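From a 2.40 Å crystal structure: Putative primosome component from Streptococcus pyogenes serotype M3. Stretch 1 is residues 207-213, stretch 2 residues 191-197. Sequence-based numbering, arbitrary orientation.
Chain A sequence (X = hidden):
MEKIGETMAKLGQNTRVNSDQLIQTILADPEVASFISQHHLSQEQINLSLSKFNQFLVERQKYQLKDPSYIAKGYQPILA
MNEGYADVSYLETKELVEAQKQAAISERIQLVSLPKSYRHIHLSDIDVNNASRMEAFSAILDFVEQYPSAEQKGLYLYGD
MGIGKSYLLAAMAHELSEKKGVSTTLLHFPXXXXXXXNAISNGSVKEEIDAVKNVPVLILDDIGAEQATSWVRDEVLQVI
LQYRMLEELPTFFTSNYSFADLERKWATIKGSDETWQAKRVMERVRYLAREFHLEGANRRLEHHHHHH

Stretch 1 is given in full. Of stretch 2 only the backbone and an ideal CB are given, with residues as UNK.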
# COMPACT_ATOMS: atom_id res chain seq x y z
N GLU A 207 -0.64 20.73 -1.28
CA GLU A 207 -1.55 19.65 -0.88
C GLU A 207 -0.83 18.30 -0.81
O GLU A 207 -1.45 17.26 -0.57
CB GLU A 207 -2.72 19.59 -1.87
CG GLU A 207 -3.68 18.41 -1.68
CD GLU A 207 -4.77 18.35 -2.76
OE1 GLU A 207 -5.47 17.31 -2.84
OE2 GLU A 207 -4.92 19.33 -3.52
N GLU A 208 0.48 18.34 -1.00
CA GLU A 208 1.35 17.16 -1.00
C GLU A 208 1.00 16.03 -0.03
O GLU A 208 0.54 14.97 -0.46
CB GLU A 208 2.79 17.60 -0.74
CG GLU A 208 3.85 16.59 -1.19
CD GLU A 208 3.95 16.49 -2.71
OE1 GLU A 208 4.82 15.73 -3.20
OE2 GLU A 208 3.17 17.18 -3.40
N ILE A 209 1.20 16.24 1.27
CA ILE A 209 0.92 15.19 2.25
C ILE A 209 -0.48 15.17 2.86
O ILE A 209 -0.88 14.16 3.44
CB ILE A 209 1.96 15.19 3.40
CG1 ILE A 209 1.42 15.95 4.61
CG2 ILE A 209 3.26 15.82 2.94
CD1 ILE A 209 2.27 15.77 5.85
N ASP A 210 -1.23 16.26 2.75
CA ASP A 210 -2.57 16.29 3.31
C ASP A 210 -3.54 15.46 2.48
O ASP A 210 -4.52 14.93 3.00
CB ASP A 210 -3.10 17.71 3.41
CG ASP A 210 -2.91 18.30 4.80
OD1 ASP A 210 -3.15 17.58 5.79
OD2 ASP A 210 -2.54 19.49 4.89
N ALA A 211 -3.27 15.36 1.19
CA ALA A 211 -4.13 14.59 0.30
C ALA A 211 -3.83 13.11 0.46
O ALA A 211 -4.54 12.25 -0.06
CB ALA A 211 -3.89 15.01 -1.15
N VAL A 212 -2.77 12.81 1.20
CA VAL A 212 -2.33 11.44 1.40
C VAL A 212 -2.59 10.84 2.78
O VAL A 212 -3.00 9.69 2.89
CB VAL A 212 -0.82 11.34 1.05
CG1 VAL A 212 -0.19 10.14 1.72
CG2 VAL A 212 -0.65 11.27 -0.45
N LYS A 213 -2.36 11.61 3.84
CA LYS A 213 -2.53 11.06 5.18
C LYS A 213 -3.95 10.76 5.64
O LYS A 213 -4.14 9.92 6.50
CB LYS A 213 -1.85 11.96 6.21
CG LYS A 213 -2.51 13.30 6.46
CD LYS A 213 -1.91 13.93 7.71
CE LYS A 213 -2.36 15.37 7.91
NZ LYS A 213 -3.84 15.50 7.92
N UNK A 191 9.40 7.90 -5.09
CA UNK A 191 9.14 9.13 -5.84
C UNK A 191 8.49 10.21 -4.97
O UNK A 191 8.74 11.39 -5.16
CB UNK A 191 8.24 8.83 -7.04
N UNK A 192 7.65 9.78 -4.04
CA UNK A 192 6.98 10.71 -3.14
C UNK A 192 8.01 11.35 -2.22
O UNK A 192 7.99 12.56 -1.99
CB UNK A 192 5.89 10.00 -2.33
N UNK A 193 8.93 10.53 -1.70
CA UNK A 193 9.97 11.01 -0.80
C UNK A 193 10.76 12.13 -1.47
O UNK A 193 10.89 13.22 -0.91
CB UNK A 193 10.90 9.87 -0.39
N UNK A 194 11.28 11.86 -2.66
CA UNK A 194 12.06 12.84 -3.42
C UNK A 194 11.24 14.08 -3.78
O UNK A 194 11.73 15.20 -3.61
CB UNK A 194 12.61 12.20 -4.70
N UNK A 195 10.02 13.90 -4.27
CA UNK A 195 9.18 15.04 -4.64
C UNK A 195 8.77 15.90 -3.44
O UNK A 195 8.59 17.11 -3.57
CB UNK A 195 7.93 14.54 -5.36
N UNK A 196 8.62 15.27 -2.28
CA UNK A 196 8.24 16.00 -1.07
C UNK A 196 9.48 16.63 -0.46
O UNK A 196 9.40 17.69 0.17
CB UNK A 196 7.55 15.08 -0.06
N UNK A 197 10.63 15.98 -0.64
CA UNK A 197 11.90 16.47 -0.12
C UNK A 197 12.04 17.91 -0.58
O UNK A 197 12.52 18.77 0.16
CB UNK A 197 13.08 15.61 -0.59

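The backbone of stretch 2 is a continuous helix, with phi and psi near helical values throughout, so proline would cost a backbone hydrogen bond at positions 195 to 197, whose N atoms donate within the helix, and glycine would be a poor choice. Stretch 1 meets it through Glu208, Ile209 and Val212.

Position 191 has nothing of stretch 1 within 5.5 Å of its ideal CB, and almost any helix-compatible residue would do. It is Ser191, whose OG is hydrogen-bonded elsewhere in the structure.

Position 192 is more demanding. Its CA-to-CB bond points sideways and nothing of stretch 1 lies within 5.5 Å of its ideal CB, yet Glu208, Ile209 and Val212 leave a gap that a long side chain could enter. The methyl groups of Ile209 and Val212 favour an apolar one: leucine, methionine or an aromatic residue would suit, whereas alanine would stop short. The residue is Phe192. With chi1 in the t well, its ring reaches stretch 1: CZ lies 4.2 Å from Ile209 CG2, and CE1 lies 4.4 Å from Val212 CG2. The backbone of Glu208 is met at the ring edge, near its plane, with Glu208 O 4.0 Å from Phe192 CE1.

Position 193 points away from stretch 1, which therefore sets no preference; the residue is Ala193, whose small side chain suits a helix.

Position 194 is out of reach, and stretch 1 leaves the choice open. Ile194 occupies it.

At position 195 the CA-to-CB bond runs sideways, with the ideal CB 4.0 Å from Glu208 OE1. The nearby carboxylate would make lysine, arginine or a neutral polar residue an easy guess. The residue is Asp195, an acid beside an acid, but its chi1 of -67° carries the carboxylate away from stretch 1, leaving CB as its side-chain atom nearest Glu208 OE1, at 4.0 Å.

Position 196 points toward stretch 1. Its ideal CB is 4.2 Å from both Glu208 CG and Glu208 OE1, and 5.3 Å from Ile209 CG2. A compact apolar side chain can pack on the carbons, though a polar or basic one facing the carboxylate would also be reasonable. It is Val196, which answers to the aliphatic part of this setting: its CG2 packs 4.3 Å from Ile209 CG2 and 4.1 Å from Glu208 CG.

Position 197 is again out of reach, and stretch 1 would tolerate many residues, polar or charged ones included. Lys197 fills it, its long chain making no contact with stretch 1.

Stretch 2, residues 191-197: SFAIDVK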
# COMPACT_ATOMS: atom_id res chain seq x y z
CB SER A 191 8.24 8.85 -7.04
OG SER A 191 8.86 7.94 -7.92
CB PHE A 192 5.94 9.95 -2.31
CG PHE A 192 5.29 10.78 -1.24
CD1 PHE A 192 4.25 11.65 -1.55
CD2 PHE A 192 5.69 10.66 0.09
CE1 PHE A 192 3.62 12.40 -0.55
CE2 PHE A 192 5.07 11.40 1.10
CZ PHE A 192 4.04 12.27 0.78
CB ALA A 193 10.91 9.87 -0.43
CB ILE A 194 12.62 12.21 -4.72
CG1 ILE A 194 13.68 11.17 -4.37
CG2 ILE A 194 13.19 13.29 -5.62
CD1 ILE A 194 14.33 10.53 -5.57
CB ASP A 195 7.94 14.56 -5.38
CG ASP A 195 8.26 13.96 -6.74
OD1 ASP A 195 9.04 14.60 -7.49
OD2 ASP A 195 7.75 12.87 -7.07
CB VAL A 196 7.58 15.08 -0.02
CG1 VAL A 196 8.55 14.01 0.43
CG2 VAL A 196 7.14 15.91 1.17
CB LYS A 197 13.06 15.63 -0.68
CG LYS A 197 14.18 15.33 0.32
CD LYS A 197 15.44 16.13 0.05
CE LYS A 197 15.28 17.60 0.40
NZ LYS A 197 16.55 18.36 0.24
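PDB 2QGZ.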